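Local coordinates for protein PilM (PDB 3EOI) that is of unknown function but probably takes part in the formation of plasmid-encoded pili, at residues Ala71-Gly76 with Gln118-Met123; Arg66-Ala71 with Ala113-Gln118. All coordinates share one frame; numbering follows the deposited sequence.

Interaction 1: Ala71-Gly76 with Gln118-Met123; sequences AKEKPG and QVIIWM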
ATOM      1  N   ALA A  71      -0.931   2.568   2.640  1.00  8.48           N
ATOM      2  CA  ALA A  71      -1.810   2.560   3.834  1.00  9.79           C
ATOM      3  C   ALA A  71      -1.276   3.508   4.887  1.00 10.22           C
ATOM      4  O   ALA A  71      -0.079   3.772   4.957  1.00 11.01           O
ATOM      5  CB  ALA A  71      -1.969   1.143   4.393  1.00 10.92           C
ATOM      6  N   LYS A  72      -2.186   4.053   5.699  1.00 11.24           N
ATOM      7  CA  LYS A  72      -1.809   4.962   6.774  1.00 13.36           C
ATOM      8  C   LYS A  72      -0.816   4.270   7.711  1.00 10.82           C
ATOM      9  O   LYS A  72      -1.091   3.185   8.183  1.00 10.73           O
ATOM     10  CB  LYS A  72      -3.059   5.372   7.566  1.00 16.68           C
ATOM     11  CG  LYS A  72      -2.794   6.217   8.817  1.00 32.58           C
ATOM     12  CD  LYS A  72      -4.014   7.124   9.210  1.00 24.33           C
ATOM     13  CE  LYS A  72      -4.847   6.552  10.377  1.00 33.37           C
ATOM     14  NZ  LYS A  72      -5.960   7.482  10.844  1.00 28.38           N
ATOM     15  N   GLU A  73       0.293   4.942   8.006  1.00  9.35           N
ATOM     16  CA  GLU A  73       1.361   4.362   8.854  1.00  8.90           C
ATOM     17  C   GLU A  73       0.902   4.285  10.316  1.00  8.39           C
ATOM     18  O   GLU A  73       0.218   5.165  10.806  1.00  9.01           O
ATOM     19  CB  GLU A  73       2.553   5.291   8.770  1.00 12.55           C
ATOM     20  CG  GLU A  73       3.866   4.795   9.245  1.00 25.20           C
ATOM     21  CD  GLU A  73       4.919   5.892   9.068  1.00 14.53           C
ATOM     22  OE1 GLU A  73       4.528   7.109   9.036  1.00 25.40           O
ATOM     23  OE2 GLU A  73       6.117   5.566   8.974  1.00 25.17           O
ATOM     24  N   LYS A  74       1.300   3.197  10.960  1.00  8.76           N
ATOM     25  CA  LYS A  74       1.129   2.978  12.394  1.00  8.22           C
ATOM     26  C   LYS A  74       2.353   2.322  12.937  1.00  7.56           C
ATOM     27  O   LYS A  74       3.071   1.632  12.205  1.00  7.29           O
ATOM     28  CB  LYS A  74      -0.049   2.010  12.576  1.00 11.52           C
ATOM     29  CG  LYS A  74      -1.324   2.529  11.932  1.00 13.17           C
ATOM     30  CD  LYS A  74      -1.951   3.620  12.746  1.00 16.13           C
ATOM     31  CE  LYS A  74      -3.306   4.052  12.188  1.00 16.93           C
ATOM     32  NZ  LYS A  74      -3.781   5.049  13.170  1.00 20.10           N
ATOM     33  N   PRO A  75       2.564   2.464  14.251  1.00  8.32           N
ATOM     34  CA  PRO A  75       3.702   1.757  14.819  1.00  8.64           C
ATOM     35  C   PRO A  75       3.614   0.253  14.526  1.00  7.86           C
ATOM     36  O   PRO A  75       2.540  -0.367  14.767  1.00  9.31           O
ATOM     37  CB  PRO A  75       3.594   2.039  16.344  1.00 10.31           C
ATOM     38  CG  PRO A  75       2.254   2.623  16.559  1.00 14.92           C
ATOM     39  CD  PRO A  75       1.661   3.084  15.240  1.00 10.19           C
ATOM     40  N   GLY A  76       4.719  -0.342  14.038  1.00  7.52           N
ATOM     41  CA  GLY A  76       4.810  -1.761  13.803  1.00  7.81           C
ATOM     42  C   GLY A  76       4.105  -2.219  12.515  1.00  8.60           C
ATOM     43  O   GLY A  76       4.156  -3.382  12.179  1.00  9.02           O
ATOM     44  N   GLN A 118       2.616  10.341   5.596  1.00 13.13           N
ATOM     45  CA  GLN A 118       2.462   9.455   6.755  1.00 13.22           C
ATOM     46  C   GLN A 118       1.785   8.165   6.316  1.00 12.60           C
ATOM     47  O   GLN A 118       0.886   7.615   6.990  1.00 12.71           O
ATOM     48  CB  GLN A 118       1.676  10.138   7.882  1.00 17.70           C
ATOM     49  CG  GLN A 118       2.310  11.494   8.263  1.00 29.70           C
ATOM     50  CD  GLN A 118       1.881  12.022   9.618  1.00 23.00           C
ATOM     51  OE1 GLN A 118       0.726  11.895  10.033  1.00 30.74           O
ATOM     52  NE2 GLN A 118       2.839  12.636  10.322  1.00 31.56           N
ATOM     53  N   VAL A 119       2.197   7.694   5.125  1.00 12.03           N
ATOM     54  CA  VAL A 119       1.831   6.341   4.680  1.00 10.31           C
ATOM     55  C   VAL A 119       3.035   5.459   4.470  1.00 10.64           C
ATOM     56  O   VAL A 119       4.145   5.948   4.246  1.00  9.81           O
ATOM     57  CB  VAL A 119       0.955   6.357   3.355  1.00 12.03           C
ATOM     58  CG1 VAL A 119      -0.344   7.106   3.570  1.00 10.46           C
ATOM     59  CG2 VAL A 119       1.685   6.986   2.204  1.00 11.40           C
ATOM     60  N   ILE A 120       2.801   4.147   4.570  1.00  8.61           N
ATOM     61  CA  ILE A 120       3.738   3.195   4.016  1.00  8.28           C
ATOM     62  C   ILE A 120       3.298   2.854   2.611  1.00  8.08           C
ATOM     63  O   ILE A 120       2.064   2.672   2.354  1.00  7.80           O
ATOM     64  CB  ILE A 120       3.782   1.914   4.853  1.00  9.45           C
ATOM     65  CG1 ILE A 120       4.392   2.202   6.247  1.00  7.89           C
ATOM     66  CG2 ILE A 120       4.597   0.836   4.078  1.00 10.66           C
ATOM     67  CD1 ILE A 120       4.254   1.051   7.228  1.00 13.36           C
ATOM     68  N   ILE A 121       4.269   2.784   1.704  1.00  7.54           N
ATOM     69  CA  ILE A 121       3.930   2.687   0.291  1.00  8.23           C
ATOM     70  C   ILE A 121       4.762   1.694  -0.447  1.00  8.74           C
ATOM     71  O   ILE A 121       5.902   1.413  -0.048  1.00  9.08           O
ATOM     72  CB  ILE A 121       4.030   4.086  -0.399  1.00  9.61           C
ATOM     73  CG1 ILE A 121       3.434   4.066  -1.814  1.00  9.09           C
ATOM     74  CG2 ILE A 121       5.480   4.598  -0.373  1.00  9.96           C
ATOM     75  CD1 ILE A 121       2.944   5.450  -2.203  1.00 12.82           C
ATOM     76  N   TRP A 122       4.124   1.081  -1.460  1.00  7.51           N
ATOM     77  CA  TRP A 122       4.825   0.150  -2.348  1.00  7.69           C
ATOM     78  C   TRP A 122       4.668   0.693  -3.747  1.00  7.89           C
ATOM     79  O   TRP A 122       3.536   1.047  -4.170  1.00 10.10           O
ATOM     80  CB  TRP A 122       4.179  -1.229  -2.213  1.00  9.08           C
ATOM     81  CG  TRP A 122       4.669  -2.326  -3.163  1.00 10.93           C
ATOM     82  CD1 TRP A 122       5.750  -3.129  -2.980  1.00 10.42           C
ATOM     83  CD2 TRP A 122       4.003  -2.822  -4.343  1.00  9.99           C
ATOM     84  NE1 TRP A 122       5.829  -4.083  -3.998  1.00 11.18           N
ATOM     85  CE2 TRP A 122       4.771  -3.906  -4.840  1.00 10.53           C
ATOM     86  CE3 TRP A 122       2.862  -2.402  -5.070  1.00  9.24           C
ATOM     87  CZ2 TRP A 122       4.426  -4.599  -6.010  1.00 10.19           C
ATOM     88  CZ3 TRP A 122       2.508  -3.127  -6.221  1.00  9.51           C
ATOM     89  CH2 TRP A 122       3.266  -4.189  -6.664  1.00 11.82           C
ATOM     90  N   MET A 123       5.772   0.879  -4.437  1.00  7.80           N
ATOM     91  CA  MET A 123       5.699   1.411  -5.791  1.00  8.91           C
ATOM     92  C   MET A 123       6.416   0.427  -6.711  1.00  9.94           C
ATOM     93  O   MET A 123       7.573   0.085  -6.439  1.00 10.16           O
ATOM     94  CB  MET A 123       6.395   2.779  -5.863  1.00 10.38           C
ATOM     95  CG  MET A 123       6.248   3.436  -7.286  1.00 12.46           C
ATOM     96  SD  MET A 123       7.320   4.901  -7.643  1.00  9.00           S
ATOM     97  CE  MET A 123       8.814   3.906  -7.684  1.00 15.91           C
TER
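Peptide groups rather than rings are the flat elements that meet between Ala71-Gly76 and Gln118-Met123. Two donors approach carbonyls nearly along the C=O axis: Ala71 N bonds to Ile120 O at 3.0 Å, and Ile120 N returns the bond to Ala71 O at 2.9 Å. The third differs, for Glu73 N reaches Gln118 O at 2.9 Å from above the carbonyl plane, 31° out of it, although the N-H itself points almost straight at the oxygen (172°). Ala71 and Ile120 thus form an antiparallel hydrogen-bonded pair, followed by the non-hydrogen-bonded pair Lys72 and Val119, whose side chains diverge. Val119 keeps CG1 beside its own backbone N, and its CB crowds Ala71 O at 3.2 Å. Glu73, with CG anti to its backbone N (chi1 -165°) and an extended chain, runs across Ile120 at about a right angle; Glu73 CG lies 4.0 Å from Ile120 CG1. Glu73 CB rests 3.4 Å from Gln118 O. Ile120 and Ala71 share one sheet face, Ile120 packing on helix 77-84 and Ala71 on helix 10-34, whereas Val119 touches Trp70 and Val94, and Glu73 also meets Arg93. In this worked case of strand pairing, two main-chain bonds pair Ala71 with Ile120, the third carries the pairing just past the strand ends, and the CG methylene of Glu73, rather than its carboxylate, meets Ile120.

Interaction 2: Arg66-Ala71 with Ala113-Gln118; sequences RVFVWA and AVIPDQ
Val114 opens the walk through Ala113-Gln118 with a marginal contribution, its carbonyl oxygen lying 4.2 Å from CZ2 of Trp70 while its side chain touches Leu61. Ile115 carries the contact. With CG1 beside its backbone N and CD1 continuing the chain in extended form, it lays both branches over one face of the Trp70 indole. CG1 sits 4.1 Å from the centroid of the six-membered ring and 19° off the normal, a CH-pi contact, and CG2 lies 4.3 Å above the indole plane, over the centre of the whole ring system. The tip passes beyond the indole to the next aromatic residue on the same side of the strand: Ile115 CD1 meets Phe68 CD1 at 3.7 Å, the two side chains crossing at about a right angle. Pro116 follows at the pyrrole end, where its CD approaches Trp70 NE1 to 3.4 Å, again with the side chains roughly perpendicular. Trp70 meets this row of residues with CG in the crowded position between its backbone N and carbonyl carbon (chi1 67°). Asp117 turns to its own partner, OD1 accepting a hydrogen bond from Gly97 N, and Gln118 brings only its carbonyl oxygen near Ala71 O. Apolar packing therefore joins a loop without regular structure to a strand, the touching parts, Phe68 to Ala71 and Val114 to Gln118, running 45° apart. The loop, leading from strand 98-100 into strand 119-123, covers the Phe68 and Trp70 face of strand 66-72; Leu111 and Pro112 extend that cover over Phe68. On the other face, Val67 and Ala71 pack on helix 10-34, and strands 59-63 and 119-123 flank strand 66-72 within the sheet.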
ATOM      1  N   ARG A  66       3.698   3.605 -13.281  1.00  7.58           N
ATOM      2  CA  ARG A  66       4.089   2.877 -12.078  1.00  9.67           C
ATOM      3  C   ARG A  66       2.851   2.760 -11.237  1.00  9.57           C
ATOM      4  O   ARG A  66       1.984   3.624 -11.291  1.00  8.87           O
ATOM      5  CB  ARG A  66       5.188   3.616 -11.318  1.00 11.67           C
ATOM      6  CG  ARG A  66       6.515   3.573 -12.105  1.00 12.78           C
ATOM      7  CD  ARG A  66       7.656   4.282 -11.395  1.00 15.17           C
ATOM      8  NE  ARG A  66       7.490   5.727 -11.463  1.00 15.43           N
ATOM      9  CZ  ARG A  66       8.514   6.588 -11.523  1.00 16.30           C
ATOM     10  NH1 ARG A  66       8.263   7.893 -11.621  1.00 15.34           N
ATOM     11  NH2 ARG A  66       9.768   6.136 -11.490  1.00 15.50           N
ATOM     12  N   VAL A  67       2.780   1.720 -10.447  1.00  8.15           N
ATOM     13  CA  VAL A  67       1.676   1.552  -9.551  1.00  7.45           C
ATOM     14  C   VAL A  67       2.147   1.777  -8.112  1.00  7.75           C
ATOM     15  O   VAL A  67       3.260   1.351  -7.684  1.00  8.70           O
ATOM     16  CB  VAL A  67       1.056   0.132  -9.659  1.00  7.27           C
ATOM     17  CG1 VAL A  67       2.035  -1.004  -9.317  1.00  9.33           C
ATOM     18  CG2 VAL A  67      -0.251   0.008  -8.816  1.00 10.07           C
ATOM     19  N   PHE A  68       1.267   2.427  -7.366  1.00  6.26           N
ATOM     20  CA  PHE A  68       1.522   2.813  -5.978  1.00  6.12           C
ATOM     21  C   PHE A  68       0.378   2.243  -5.133  1.00  7.49           C
ATOM     22  O   PHE A  68      -0.834   2.423  -5.476  1.00  7.64           O
ATOM     23  CB  PHE A  68       1.414   4.323  -5.825  1.00  8.99           C
ATOM     24  CG  PHE A  68       2.401   5.106  -6.630  1.00  8.59           C
ATOM     25  CD1 PHE A  68       3.537   5.640  -6.037  1.00 10.65           C
ATOM     26  CD2 PHE A  68       2.192   5.316  -8.014  1.00 11.56           C
ATOM     27  CE1 PHE A  68       4.482   6.361  -6.817  1.00 11.10           C
ATOM     28  CE2 PHE A  68       3.112   6.003  -8.763  1.00 10.47           C
ATOM     29  CZ  PHE A  68       4.246   6.531  -8.179  1.00 13.67           C
ATOM     30  N   VAL A  69       0.739   1.619  -4.018  1.00  5.81           N
ATOM     31  CA  VAL A  69      -0.228   1.016  -3.116  1.00  6.13           C
ATOM     32  C   VAL A  69       0.169   1.500  -1.717  1.00  8.23           C
ATOM     33  O   VAL A  69       1.355   1.470  -1.346  1.00  7.80           O
ATOM     34  CB  VAL A  69      -0.157  -0.541  -3.136  1.00  6.45           C
ATOM     35  CG1 VAL A  69      -1.088  -1.153  -2.103  1.00 11.37           C
ATOM     36  CG2 VAL A  69      -0.451  -1.034  -4.530  1.00 11.83           C
ATOM     37  N   TRP A  70      -0.794   1.982  -0.961  1.00  7.07           N
ATOM     38  CA  TRP A  70      -0.405   2.573   0.321  1.00  5.83           C
ATOM     39  C   TRP A  70      -1.449   2.436   1.416  1.00  7.42           C
ATOM     40  O   TRP A  70      -2.659   2.203   1.162  1.00  7.27           O
ATOM     41  CB  TRP A  70      -0.066   4.060   0.133  1.00  7.27           C
ATOM     42  CG  TRP A  70      -1.259   4.976  -0.243  1.00  7.95           C
ATOM     43  CD1 TRP A  70      -2.124   5.574   0.607  1.00  8.23           C
ATOM     44  CD2 TRP A  70      -1.687   5.323  -1.568  1.00  6.57           C
ATOM     45  NE1 TRP A  70      -3.036   6.325  -0.091  1.00  8.41           N
ATOM     46  CE2 TRP A  70      -2.812   6.159  -1.439  1.00  8.02           C
ATOM     47  CE3 TRP A  70      -1.217   5.017  -2.848  1.00  8.31           C
ATOM     48  CZ2 TRP A  70      -3.463   6.676  -2.521  1.00  9.00           C
ATOM     49  CZ3 TRP A  70      -1.914   5.543  -3.957  1.00  8.16           C
ATOM     50  CH2 TRP A  70      -3.036   6.369  -3.762  1.00  8.95           C
ATOM     51  N   ALA A  71      -0.931   2.568   2.640  1.00  8.48           N
ATOM     52  CA  ALA A  71      -1.810   2.560   3.834  1.00  9.79           C
ATOM     53  C   ALA A  71      -1.276   3.508   4.887  1.00 10.22           C
ATOM     54  O   ALA A  71      -0.079   3.772   4.957  1.00 11.01           O
ATOM     55  CB  ALA A  71      -1.969   1.143   4.393  1.00 10.92           C
ATOM     56  N   ALA A 113       0.506  13.827  -6.612  1.00 11.80           N
ATOM     57  CA  ALA A 113       0.074  14.736  -5.564  1.00 11.70           C
ATOM     58  C   ALA A 113      -1.081  14.184  -4.749  1.00 10.76           C
ATOM     59  O   ALA A 113      -1.426  14.735  -3.705  1.00 13.15           O
ATOM     60  CB  ALA A 113      -0.346  16.076  -6.162  1.00 13.02           C
ATOM     61  N   VAL A 114      -1.716  13.125  -5.219  1.00  9.80           N
ATOM     62  CA  VAL A 114      -2.829  12.563  -4.458  1.00  9.51           C
ATOM     63  C   VAL A 114      -2.440  11.479  -3.443  1.00 10.46           C
ATOM     64  O   VAL A 114      -3.319  10.910  -2.794  1.00 11.49           O
ATOM     65  CB  VAL A 114      -3.943  12.064  -5.392  1.00  9.90           C
ATOM     66  CG1 VAL A 114      -4.385  13.210  -6.239  1.00 11.75           C
ATOM     67  CG2 VAL A 114      -3.442  10.917  -6.247  1.00 13.94           C
ATOM     68  N   ILE A 115      -1.146  11.237  -3.267  1.00  9.75           N
ATOM     69  CA  ILE A 115      -0.732  10.334  -2.202  1.00 12.14           C
ATOM     70  C   ILE A 115      -0.485  11.113  -0.910  1.00 12.28           C
ATOM     71  O   ILE A 115       0.290  12.068  -0.902  1.00 12.98           O
ATOM     72  CB  ILE A 115       0.486   9.609  -2.615  1.00 12.73           C
ATOM     73  CG1 ILE A 115       0.163   8.836  -3.912  1.00 16.02           C
ATOM     74  CG2 ILE A 115       0.904   8.700  -1.473  1.00 15.14           C
ATOM     75  CD1 ILE A 115       1.339   8.203  -4.486  1.00 15.98           C
ATOM     76  N   PRO A 116      -1.141  10.717   0.180  1.00 11.40           N
ATOM     77  CA  PRO A 116      -0.971  11.493   1.416  1.00 12.80           C
ATOM     78  C   PRO A 116       0.357  11.195   2.137  1.00 12.93           C
ATOM     79  O   PRO A 116       1.022  10.206   1.827  1.00 11.73           O
ATOM     80  CB  PRO A 116      -2.178  11.066   2.290  1.00 14.06           C
ATOM     81  CG  PRO A 116      -2.806   9.871   1.568  1.00 15.74           C
ATOM     82  CD  PRO A 116      -1.992   9.524   0.377  1.00 13.68           C
ATOM     83  N   ASP A 117       0.725  12.087   3.058  1.00 12.17           N
ATOM     84  CA  ASP A 117       1.879  11.896   3.900  1.00 13.38           C
ATOM     85  C   ASP A 117       1.565  10.841   4.954  1.00 12.94           C
ATOM     86  O   ASP A 117       0.397  10.506   5.193  1.00 12.40           O
ATOM     87  CB  ASP A 117       2.226  13.208   4.592  1.00 16.81           C
ATOM     88  CG  ASP A 117       2.872  14.187   3.663  1.00 21.21           C
ATOM     89  OD1 ASP A 117       3.488  13.734   2.665  1.00 19.37           O
ATOM     90  OD2 ASP A 117       2.751  15.413   3.918  1.00 20.13           O
ATOM     91  N   GLN A 118       2.616  10.341   5.596  1.00 13.13           N
ATOM     92  CA  GLN A 118       2.462   9.455   6.755  1.00 13.22           C
ATOM     93  C   GLN A 118       1.785   8.165   6.316  1.00 12.60           C
ATOM     94  O   GLN A 118       0.886   7.615   6.990  1.00 12.71           O
ATOM     95  CB  GLN A 118       1.676  10.138   7.882  1.00 17.70           C
ATOM     96  CG  GLN A 118       2.310  11.494   8.263  1.00 29.70           C
ATOM     97  CD  GLN A 118       1.881  12.022   9.618  1.00 23.00           C
ATOM     98  OE1 GLN A 118       0.726  11.895  10.033  1.00 30.74           O
ATOM     99  NE2 GLN A 118       2.839  12.636  10.322  1.00 31.56           N
TER

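Overall arrangement
Interactions 1 and 2 are two consecutive uses of one strand, 66-72, by one continuous run of chain: residues 113-118 pack on its face, then 118-123 pair along its edge. Ala71 and Gln118 belong to both contacts, whose centres are about 9 Å apart. The pairing of interaction 1 continues into the strand part of interaction 2 through a probable hydrogen bond from Trp122 N to Val69 O, 2.8 Å. Packing adds to the join: Met123 SD lies 3.3 Å from Phe68 CE1, and the backbone oxygen Ile120 O 3.4 Å from Trp70 CB. No active site is known here; interaction 1 joins two neighbouring strands, and interaction 2 lays the preceding loop over one sheet face.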